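Local coordinates for LPXTG cell wall surface protein (Streptococcus gordonii, PDB 4IGB) that is displayed on the streptococcal cell wall and probably serves as an adhesin, this piece of it holding the N-terminal N1 and N2 domains, at residues S25-R30 against D326-P331; M336-D341 against I392-A397; V351-V356 against S386-I391; S407-N412 against Q427-L432. All coordinates share one frame; numbering follows the deposited sequence.

Contact 1 of 4, residues S25-R30 against D326-P331; sequences STLDIR and DILAAP
Asp-28 and Asp-326 set their carboxylates side by side, pointing the same way, with the two planes turned 50° against each other. The CB of Asp-28 leaves the backbone in the direction of 326-331. CG is anti to the backbone N (chi1 -176°), and this carries the carboxylate on to the second loop. There its two oxygens part company: OD1 makes a salt bridge to NZ of Lys-290, while OD2 comes to 3.7 Å from OD1 of Asp-326. Two like charges at that distance would be expected to repel, and the lysine probably offsets part of the cost; on the other aspartate, OD2 accepts a hydrogen bond from the backbone N of Val-322. This is where the N-terminal domain, through 25-30, meets the N2 domain, through 326-331, two loops nearly 300 residues apart in sequence. The connection after strand 281-288 binds both loops: besides its salt bridge to Asp-28, Lys-290 shares a backbone hydrogen bond with Asp-326, and OE1 of Glu-289 takes the N-H of Leu-328. Beside the acids the contact turns apolar. The side chains of Leu-27 and Leu-328 cross at about a right angle, CD1 of Leu-27 lying 3.6 Å from CD2 of Leu-328. CG2 of Ile-29 reaches that same Leu-328 CD2 at 4.5 Å, and passes 4.1 Å from the backbone O of Asp-326.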
# COMPACT_ATOMS: atom_id res chain seq x y z
N SER C 25 5.58 -6.97 12.11
CA SER C 25 4.29 -7.26 12.73
C SER C 25 3.73 -6.09 13.53
O SER C 25 2.54 -6.04 13.82
CB SER C 25 4.39 -8.51 13.62
OG SER C 25 5.21 -8.27 14.76
N THR C 26 4.58 -5.12 13.87
CA THR C 26 4.12 -3.98 14.65
C THR C 26 4.27 -2.63 13.93
O THR C 26 4.35 -1.58 14.56
CB THR C 26 4.81 -3.94 16.03
OG1 THR C 26 6.22 -3.77 15.85
CG2 THR C 26 4.54 -5.24 16.78
N LEU C 27 4.30 -2.67 12.60
CA LEU C 27 4.26 -1.42 11.85
C LEU C 27 3.02 -0.67 12.30
O LEU C 27 2.07 -1.29 12.76
CB LEU C 27 4.21 -1.72 10.35
CG LEU C 27 5.50 -2.27 9.74
CD1 LEU C 27 5.27 -2.69 8.31
CD2 LEU C 27 6.61 -1.22 9.83
N ASP C 28 3.03 0.65 12.19
CA ASP C 28 1.83 1.42 12.51
C ASP C 28 1.19 1.99 11.25
O ASP C 28 0.70 3.11 11.22
CB ASP C 28 2.17 2.55 13.49
CG ASP C 28 0.95 3.33 13.94
OD1 ASP C 28 -0.17 2.78 13.90
OD2 ASP C 28 1.10 4.51 14.34
N ILE C 29 1.21 1.21 10.18
CA ILE C 29 0.66 1.71 8.93
C ILE C 29 -0.86 1.59 8.93
O ILE C 29 -1.43 0.85 9.73
CB ILE C 29 1.26 0.99 7.72
CG1 ILE C 29 1.00 -0.51 7.82
CG2 ILE C 29 2.76 1.28 7.64
CD1 ILE C 29 1.54 -1.27 6.66
N ARG C 30 -1.51 2.33 8.04
CA ARG C 30 -2.96 2.34 7.98
C ARG C 30 -3.47 1.21 7.11
O ARG C 30 -3.11 1.10 5.93
CB ARG C 30 -3.44 3.69 7.45
CG ARG C 30 -4.93 3.75 7.17
CD ARG C 30 -5.27 4.91 6.23
NE ARG C 30 -5.53 6.15 6.96
CZ ARG C 30 -6.74 6.50 7.40
NH1 ARG C 30 -7.78 5.70 7.18
NH2 ARG C 30 -6.90 7.64 8.06
N ASP C 326 5.72 4.64 11.47
CA ASP C 326 4.86 5.43 10.59
C ASP C 326 5.16 5.14 9.13
O ASP C 326 4.25 5.02 8.30
CB ASP C 326 5.04 6.92 10.89
CG ASP C 326 4.66 7.28 12.31
OD1 ASP C 326 3.67 6.69 12.81
OD2 ASP C 326 5.33 8.14 12.92
N ILE C 327 6.44 5.02 8.81
CA ILE C 327 6.84 4.73 7.44
C ILE C 327 7.74 3.52 7.49
O ILE C 327 8.27 3.20 8.54
CB ILE C 327 7.56 5.93 6.81
CG1 ILE C 327 8.73 6.38 7.70
CG2 ILE C 327 6.57 7.07 6.60
CD1 ILE C 327 9.49 7.60 7.16
N LEU C 328 7.89 2.84 6.35
CA LEU C 328 8.57 1.55 6.32
C LEU C 328 10.05 1.61 6.69
O LEU C 328 10.58 0.67 7.31
CB LEU C 328 8.40 0.87 4.96
CG LEU C 328 6.98 0.45 4.58
CD1 LEU C 328 7.02 -0.27 3.25
CD2 LEU C 328 6.35 -0.45 5.65
N ALA C 329 10.72 2.68 6.32
CA ALA C 329 12.15 2.79 6.61
C ALA C 329 12.60 4.24 6.66
O ALA C 329 11.81 5.15 6.42
CB ALA C 329 12.96 2.00 5.60
N ALA C 330 13.87 4.45 6.98
CA ALA C 330 14.41 5.79 7.11
C ALA C 330 14.33 6.51 5.78
O ALA C 330 14.71 5.96 4.75
CB ALA C 330 15.86 5.74 7.61
N PRO C 331 13.83 7.75 5.81
CA PRO C 331 13.68 8.57 4.60
C PRO C 331 15.01 8.72 3.87
O PRO C 331 16.04 8.93 4.53
CB PRO C 331 13.26 9.93 5.16
CG PRO C 331 12.63 9.63 6.49
CD PRO C 331 13.39 8.45 7.03

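Contact 2 of 4, residues M336-D341 against I392-A397; sequences MVQKFD and ITYKTA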
# COMPACT_ATOMS: atom_id res chain seq x y z
N MET C 336 10.02 20.16 1.82
CA MET C 336 8.84 20.86 2.28
C MET C 336 8.49 21.86 1.20
O MET C 336 9.31 22.70 0.84
CB MET C 336 9.11 21.59 3.60
CG MET C 336 9.51 20.70 4.79
SD MET C 336 11.21 20.08 4.69
CE MET C 336 11.45 19.56 6.39
N VAL C 337 7.28 21.77 0.66
CA VAL C 337 6.91 22.64 -0.45
C VAL C 337 5.89 23.66 -0.01
O VAL C 337 4.83 23.33 0.53
CB VAL C 337 6.38 21.84 -1.66
CG1 VAL C 337 5.97 22.78 -2.82
CG2 VAL C 337 7.44 20.84 -2.12
N GLN C 338 6.24 24.92 -0.24
CA GLN C 338 5.41 26.05 0.11
C GLN C 338 5.04 26.74 -1.22
O GLN C 338 5.84 26.71 -2.16
CB GLN C 338 6.23 26.95 1.05
CG GLN C 338 5.61 28.24 1.54
CD GLN C 338 4.21 28.11 2.12
OE1 GLN C 338 3.25 27.85 1.40
NE2 GLN C 338 4.09 28.34 3.43
N LYS C 339 3.83 27.27 -1.32
CA LYS C 339 3.47 28.13 -2.45
C LYS C 339 2.73 29.33 -1.91
O LYS C 339 1.79 29.19 -1.14
CB LYS C 339 2.61 27.40 -3.50
CG LYS C 339 2.64 25.90 -3.38
CD LYS C 339 2.19 25.21 -4.66
CE LYS C 339 2.36 23.70 -4.55
NZ LYS C 339 2.08 22.99 -5.84
N PHE C 340 3.19 30.51 -2.29
CA PHE C 340 2.64 31.71 -1.70
C PHE C 340 1.64 32.36 -2.63
O PHE C 340 1.84 32.41 -3.84
CB PHE C 340 3.74 32.70 -1.35
CG PHE C 340 4.73 32.18 -0.33
CD1 PHE C 340 4.36 32.03 1.00
CD2 PHE C 340 6.02 31.85 -0.70
CE1 PHE C 340 5.27 31.56 1.96
CE2 PHE C 340 6.94 31.37 0.24
CZ PHE C 340 6.56 31.22 1.57
N ASP C 341 0.55 32.85 -2.05
CA ASP C 341 -0.43 33.66 -2.76
C ASP C 341 0.28 34.76 -3.57
O ASP C 341 1.22 35.38 -3.07
CB ASP C 341 -1.37 34.29 -1.75
CG ASP C 341 -2.52 35.00 -2.40
OD1 ASP C 341 -2.31 36.09 -2.97
OD2 ASP C 341 -3.65 34.47 -2.32
N ILE C 392 10.16 25.44 9.94
CA ILE C 392 10.53 26.41 8.92
C ILE C 392 9.70 27.67 9.08
O ILE C 392 8.48 27.60 9.17
CB ILE C 392 10.31 25.86 7.49
CG1 ILE C 392 11.08 24.55 7.30
CG2 ILE C 392 10.76 26.89 6.45
CD1 ILE C 392 10.94 23.98 5.91
N THR C 393 10.38 28.81 9.14
CA THR C 393 9.72 30.09 9.29
C THR C 393 9.93 30.93 8.04
O THR C 393 11.05 31.28 7.71
CB THR C 393 10.23 30.82 10.54
OG1 THR C 393 9.89 30.05 11.70
CG2 THR C 393 9.60 32.20 10.65
N TYR C 394 8.84 31.23 7.35
CA TYR C 394 8.88 31.94 6.08
C TYR C 394 8.49 33.40 6.27
O TYR C 394 7.38 33.69 6.73
CB TYR C 394 7.90 31.33 5.08
CG TYR C 394 8.04 29.84 4.84
CD1 TYR C 394 8.86 29.35 3.83
CD2 TYR C 394 7.33 28.92 5.60
CE1 TYR C 394 8.97 28.01 3.58
CE2 TYR C 394 7.43 27.55 5.36
CZ TYR C 394 8.26 27.10 4.35
OH TYR C 394 8.37 25.74 4.10
N LYS C 395 9.36 34.32 5.89
CA LYS C 395 9.00 35.74 5.92
C LYS C 395 8.51 36.18 4.56
O LYS C 395 9.16 35.97 3.54
CB LYS C 395 10.17 36.60 6.36
CG LYS C 395 10.56 36.40 7.81
CD LYS C 395 11.88 37.07 8.12
CE LYS C 395 12.24 36.97 9.61
NZ LYS C 395 11.32 37.78 10.45
N THR C 396 7.34 36.80 4.54
CA THR C 396 6.82 37.37 3.32
C THR C 396 6.25 38.74 3.66
O THR C 396 6.18 39.11 4.83
CB THR C 396 5.71 36.50 2.69
OG1 THR C 396 4.46 36.78 3.33
CG2 THR C 396 6.04 35.00 2.83
N ALA C 397 5.86 39.49 2.64
CA ALA C 397 5.20 40.76 2.87
C ALA C 397 4.27 40.97 1.70
O ALA C 397 4.58 40.55 0.60
CB ALA C 397 6.22 41.88 2.99
O HOH W 1 9.34 25.18 1.65
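Strands 334-339 and 390-398 face each other across the interior of the N2 beta sandwich; the axes of their short segments come within 10.6 Å at an angle of 22°, so side chains rather than backbones meet. Tyr-394 lies in the middle. CG of Gln-338, anti to the backbone N (chi1 178°), sits squarely over one face of its ring in a CH-pi contact, 4.0 Å from the centroid and 12° off the normal; the bend at chi2 then brings NE2 of Gln-338 to 3.9 Å from CE2 of Tyr-394. Ile-392 CG2, from the tyrosine's own strand, lies over the rim of the opposite face. Phe-340 turns its edge toward the tyrosine in an offset edge-to-face pair, with CZ of Phe-340 3.7 Å from CD1 of Tyr-394. The phenylalanine offers one of its own faces to Thr-396, whose CG2 is 3.6 Å from Phe-340 CE1. At the other end CD1 of Ile-392 fills in against CG of Met-336 at 3.7 Å. The buried tyrosine hydroxyl is satisfied by a water: Tyr-394 OH donates to it over 2.7 Å, and the water donates in turn to the backbone O of Met-336. Strands 372-377 and 409-418 flank 334-339 in one layer, and ND2 of Asn-412, on the latter, bonds to OE1 of Gln-338; in the other layer 311-318 and 344-353 flank 390-398, where the Thr-396 hydroxyl bonds to the backbone O of Val-312.

Contact 3 of 4, residues V351-V356 against S386-I391; sequences VESGGV and SSSDII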
# COMPACT_ATOMS: atom_id res chain seq x y z
N VAL C 351 15.30 27.71 8.96
CA VAL C 351 14.99 26.34 9.33
C VAL C 351 15.66 26.01 10.66
O VAL C 351 16.85 26.26 10.85
CB VAL C 351 15.48 25.36 8.25
CG1 VAL C 351 15.07 23.94 8.61
CG2 VAL C 351 14.93 25.77 6.89
N GLU C 352 14.89 25.47 11.59
CA GLU C 352 15.42 25.10 12.90
C GLU C 352 15.14 23.64 13.20
O GLU C 352 14.12 23.10 12.79
CB GLU C 352 14.79 25.95 14.00
CG GLU C 352 14.97 27.44 13.81
CD GLU C 352 14.24 28.24 14.86
OE1 GLU C 352 13.05 28.57 14.64
OE2 GLU C 352 14.86 28.55 15.91
N SER C 353 16.05 23.00 13.93
CA SER C 353 15.77 21.67 14.44
C SER C 353 16.50 21.43 15.75
O SER C 353 17.59 21.96 15.97
CB SER C 353 16.15 20.60 13.42
OG SER C 353 15.52 19.37 13.74
N GLY C 354 15.88 20.64 16.62
CA GLY C 354 16.41 20.42 17.96
C GLY C 354 16.29 21.70 18.76
O GLY C 354 15.24 22.00 19.33
N GLY C 355 17.38 22.46 18.80
CA GLY C 355 17.35 23.77 19.41
C GLY C 355 18.23 24.73 18.63
O GLY C 355 18.51 25.84 19.08
N VAL C 356 18.66 24.30 17.46
CA VAL C 356 19.58 25.09 16.67
C VAL C 356 18.98 25.51 15.34
O VAL C 356 18.03 24.90 14.85
CB VAL C 356 20.90 24.33 16.42
CG1 VAL C 356 21.76 24.32 17.67
CG2 VAL C 356 20.61 22.90 15.96
N SER C 386 18.25 11.76 13.77
CA SER C 386 17.73 13.05 14.20
C SER C 386 16.29 12.95 14.70
O SER C 386 16.04 13.07 15.91
CB SER C 386 17.84 14.09 13.08
OG SER C 386 17.81 15.41 13.62
N SER C 387 15.36 12.71 13.78
CA SER C 387 13.95 12.54 14.12
C SER C 387 13.34 13.75 14.83
O SER C 387 12.13 13.79 15.06
CB SER C 387 13.75 11.28 14.97
OG SER C 387 14.15 11.49 16.32
N SER C 388 14.18 14.72 15.19
CA SER C 388 13.69 15.94 15.81
C SER C 388 12.84 16.72 14.81
O SER C 388 13.07 16.64 13.60
CB SER C 388 14.86 16.80 16.31
OG SER C 388 15.88 16.88 15.33
N ASP C 389 11.85 17.45 15.31
CA ASP C 389 11.01 18.29 14.47
C ASP C 389 11.84 19.30 13.67
O ASP C 389 12.89 19.75 14.13
CB ASP C 389 9.98 19.04 15.31
CG ASP C 389 8.93 18.12 15.92
OD1 ASP C 389 9.05 16.89 15.75
OD2 ASP C 389 8.00 18.64 16.57
N ILE C 390 11.37 19.62 12.48
CA ILE C 390 11.98 20.65 11.66
C ILE C 390 10.99 21.81 11.52
O ILE C 390 9.86 21.62 11.08
CB ILE C 390 12.34 20.10 10.28
CG1 ILE C 390 13.44 19.04 10.44
CG2 ILE C 390 12.77 21.22 9.36
CD1 ILE C 390 13.71 18.21 9.18
N ILE C 391 11.41 23.00 11.92
CA ILE C 391 10.52 24.13 11.94
C ILE C 391 10.99 25.18 10.95
O ILE C 391 12.08 25.73 11.08
CB ILE C 391 10.41 24.73 13.36
CG1 ILE C 391 9.88 23.66 14.32
CG2 ILE C 391 9.51 25.97 13.35
CD1 ILE C 391 9.88 24.08 15.77
O HOH W 2 12.00 28.56 11.93
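Glu-352 and Ser-353 receive the chain as it enters strand 390-398 and begins its antiparallel pairing with 344-353, in the N2 beta sandwich. Ser-386 comes first, sharing a hydrogen bond with Ser-388 through their hydroxyls. OG of Ser-388 in turn lies 3.0 Å from OG of Ser-353, with the proton not settled, and this side chain faces the start of the tight turn through Gly-354 and Gly-355, closed by backbone bonds between Ser-353 and Val-356, that leads from strand 344-353 into strand 356-357. The backbone O of Asp-389 comes next: the Ser-353 hydroxyl donates to it over 2.7 Å, well above the carbonyl plane, while Tyr-381 of helix 379-382 is a further partner of that hydroxyl. The carboxylate of Asp-389 leads away to a salt bridge with Lys-319. Ile-390 turns inward, CG2 packing 3.6 Å from CG1 of Val-351. Regular pairing is established at Ile-391, in a hydrogen-bonded pair with Glu-352. The N-H of Ile-391 points almost straight (173°) at the Glu-352 carbonyl, in its plane, at 2.8 Å N to O. The return bond, from Glu-352 N to Ile-391 O, is more bent, and that oxygen also takes a CA-H...O contact from Val-351 CA at 3.5 Å.

Contact 4 of 4, residues S407-N412 against Q427-L432; sequences SEKIDN and QVSTAL
Ile-410 and Thr-430 form a hydrogen-bonded pair in an antiparallel ladder that runs from Lys-409 and Ala-431 to Asn-412 and Val-428, with a bond from Leu-432 N to Glu-408 O extending it by one. Between the strands Ile-410 N meets Thr-430 O at 2.7 Å, and the Asn-412 carbonyl is approached nearly head-on by the N-H of Val-428 at 2.8 Å N to O. The tight side is the inward one, carrying Ile-410, Asn-412, Val-428 and Thr-430. CG2 of Val-428, wedged between its own backbone N and carbonyl carbon, presses 3.6 Å from CB of Asn-412. The side chains of Ile-410 and Leu-432 cross at about a right angle, with Ile-410 CD1 3.8 Å from Leu-432 CD2. A water donates to Ile-410 O and also bonds to Thr-430 OG1, a hydroxyl that is also hydrogen-bonded to the backbone O of Pro-301. The other side, toward solvent, is looser and more polar, with Lys-409, Asp-411 and Ser-429 partly exposed. Ser-429 OG donates to OD1 of Asp-411 at 2.8 Å, meeting it nearly along its C-O axis. The lysine chain, bent at chi2 and chi4, passes CD 3.5 Å from the same Ser-429 OG and folds back so that NZ bonds to Ser-407 OG. Beyond 428-432 the sheet goes on into parallel strand 296-304, while Tyr-314 of strand 311-318 packs against Ile-410, Asn-412 and Val-428 on the inward side.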
# COMPACT_ATOMS: atom_id res chain seq x y z
N SER C 407 -10.23 37.94 -3.62
CA SER C 407 -10.58 37.31 -2.35
C SER C 407 -10.22 38.21 -1.18
O SER C 407 -9.20 38.91 -1.21
CB SER C 407 -9.87 35.97 -2.21
OG SER C 407 -10.53 35.16 -1.26
N GLU C 408 -11.06 38.22 -0.15
CA GLU C 408 -10.78 39.04 1.01
C GLU C 408 -9.94 38.29 2.05
O GLU C 408 -9.96 38.62 3.23
CB GLU C 408 -12.07 39.59 1.62
CG GLU C 408 -12.69 40.69 0.77
CD GLU C 408 -14.08 41.07 1.21
OE1 GLU C 408 -14.46 40.76 2.36
OE2 GLU C 408 -14.81 41.67 0.39
N LYS C 409 -9.20 37.29 1.58
CA LYS C 409 -8.26 36.58 2.44
C LYS C 409 -7.13 35.87 1.68
O LYS C 409 -7.26 35.51 0.51
CB LYS C 409 -8.99 35.61 3.38
CG LYS C 409 -10.01 34.73 2.70
CD LYS C 409 -9.41 33.42 2.24
CE LYS C 409 -10.51 32.45 1.83
NZ LYS C 409 -11.32 32.99 0.70
N ILE C 410 -6.02 35.69 2.37
CA ILE C 410 -4.88 35.00 1.80
C ILE C 410 -4.71 33.64 2.48
O ILE C 410 -4.31 33.56 3.64
CB ILE C 410 -3.60 35.82 1.97
CG1 ILE C 410 -3.72 37.14 1.21
CG2 ILE C 410 -2.38 35.03 1.50
CD1 ILE C 410 -2.79 38.21 1.71
N ASP C 411 -5.04 32.58 1.75
CA ASP C 411 -4.90 31.22 2.25
C ASP C 411 -3.48 30.72 2.06
O ASP C 411 -2.75 31.19 1.18
CB ASP C 411 -5.86 30.28 1.52
CG ASP C 411 -7.30 30.57 1.84
OD1 ASP C 411 -7.56 31.08 2.95
OD2 ASP C 411 -8.17 30.30 0.99
N ASN C 412 -3.11 29.75 2.88
CA ASN C 412 -1.82 29.09 2.75
C ASN C 412 -1.87 27.67 3.28
O ASN C 412 -2.57 27.39 4.26
CB ASN C 412 -0.73 29.88 3.48
CG ASN C 412 0.66 29.36 3.18
OD1 ASN C 412 1.35 28.84 4.05
ND2 ASN C 412 1.07 29.50 1.92
N GLN C 427 -4.65 23.97 6.67
CA GLN C 427 -4.71 25.26 6.02
C GLN C 427 -4.63 26.39 7.05
O GLN C 427 -5.07 26.22 8.19
CB GLN C 427 -5.99 25.39 5.20
CG GLN C 427 -6.10 26.69 4.44
CD GLN C 427 -7.23 27.58 4.95
OE1 GLN C 427 -8.13 27.94 4.18
NE2 GLN C 427 -7.18 27.93 6.23
N VAL C 428 -4.06 27.52 6.66
CA VAL C 428 -4.18 28.75 7.44
C VAL C 428 -4.74 29.87 6.56
O VAL C 428 -4.85 29.73 5.35
CB VAL C 428 -2.83 29.20 8.03
CG1 VAL C 428 -2.37 28.23 9.11
CG2 VAL C 428 -1.78 29.39 6.92
N SER C 429 -5.12 30.98 7.17
CA SER C 429 -5.71 32.05 6.39
C SER C 429 -5.47 33.41 7.03
O SER C 429 -5.52 33.55 8.25
CB SER C 429 -7.21 31.82 6.21
OG SER C 429 -7.73 32.68 5.21
N THR C 430 -5.20 34.40 6.19
CA THR C 430 -5.06 35.77 6.68
C THR C 430 -6.16 36.61 6.06
O THR C 430 -6.25 36.73 4.85
CB THR C 430 -3.67 36.35 6.37
OG1 THR C 430 -2.67 35.52 6.98
CG2 THR C 430 -3.54 37.76 6.91
N ALA C 431 -7.04 37.13 6.91
CA ALA C 431 -8.15 37.95 6.46
C ALA C 431 -7.69 39.39 6.23
O ALA C 431 -6.93 39.96 7.03
CB ALA C 431 -9.30 37.91 7.46
N LEU C 432 -8.17 39.97 5.14
CA LEU C 432 -7.84 41.33 4.75
C LEU C 432 -8.93 42.31 5.21
O LEU C 432 -10.10 42.10 4.93
CB LEU C 432 -7.70 41.41 3.24
CG LEU C 432 -6.74 40.39 2.62
CD1 LEU C 432 -6.80 40.44 1.10
CD2 LEU C 432 -5.33 40.65 3.11
O HOH W 3 -2.00 33.47 5.13

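Overall arrangement
Contacts 2, 3 and 4 lie within the N2 domain, whereas contact 1 ties that domain to the N-terminal one, loop against loop, with acids and a few leucine and isoleucine methyls. Contact 2 is the fully buried one, face-to-face packing between layers; contacts 3 and 4 are edge-to-edge strand pairings, partly buried, where backbone hydrogen bonds and serine hydroxyls do much of the work. Strand 390-398 serves both contacts 2 and 3, which join through Met-336 CE and Ile-390 CG2 at 3.7 Å. Contacts 2 and 4 meet at neighbouring strands 334-339 and 409-418. Contact 1 touches none of the others; its centre is about 21 Å from that of contact 3 and about 35 Å from that of contact 4.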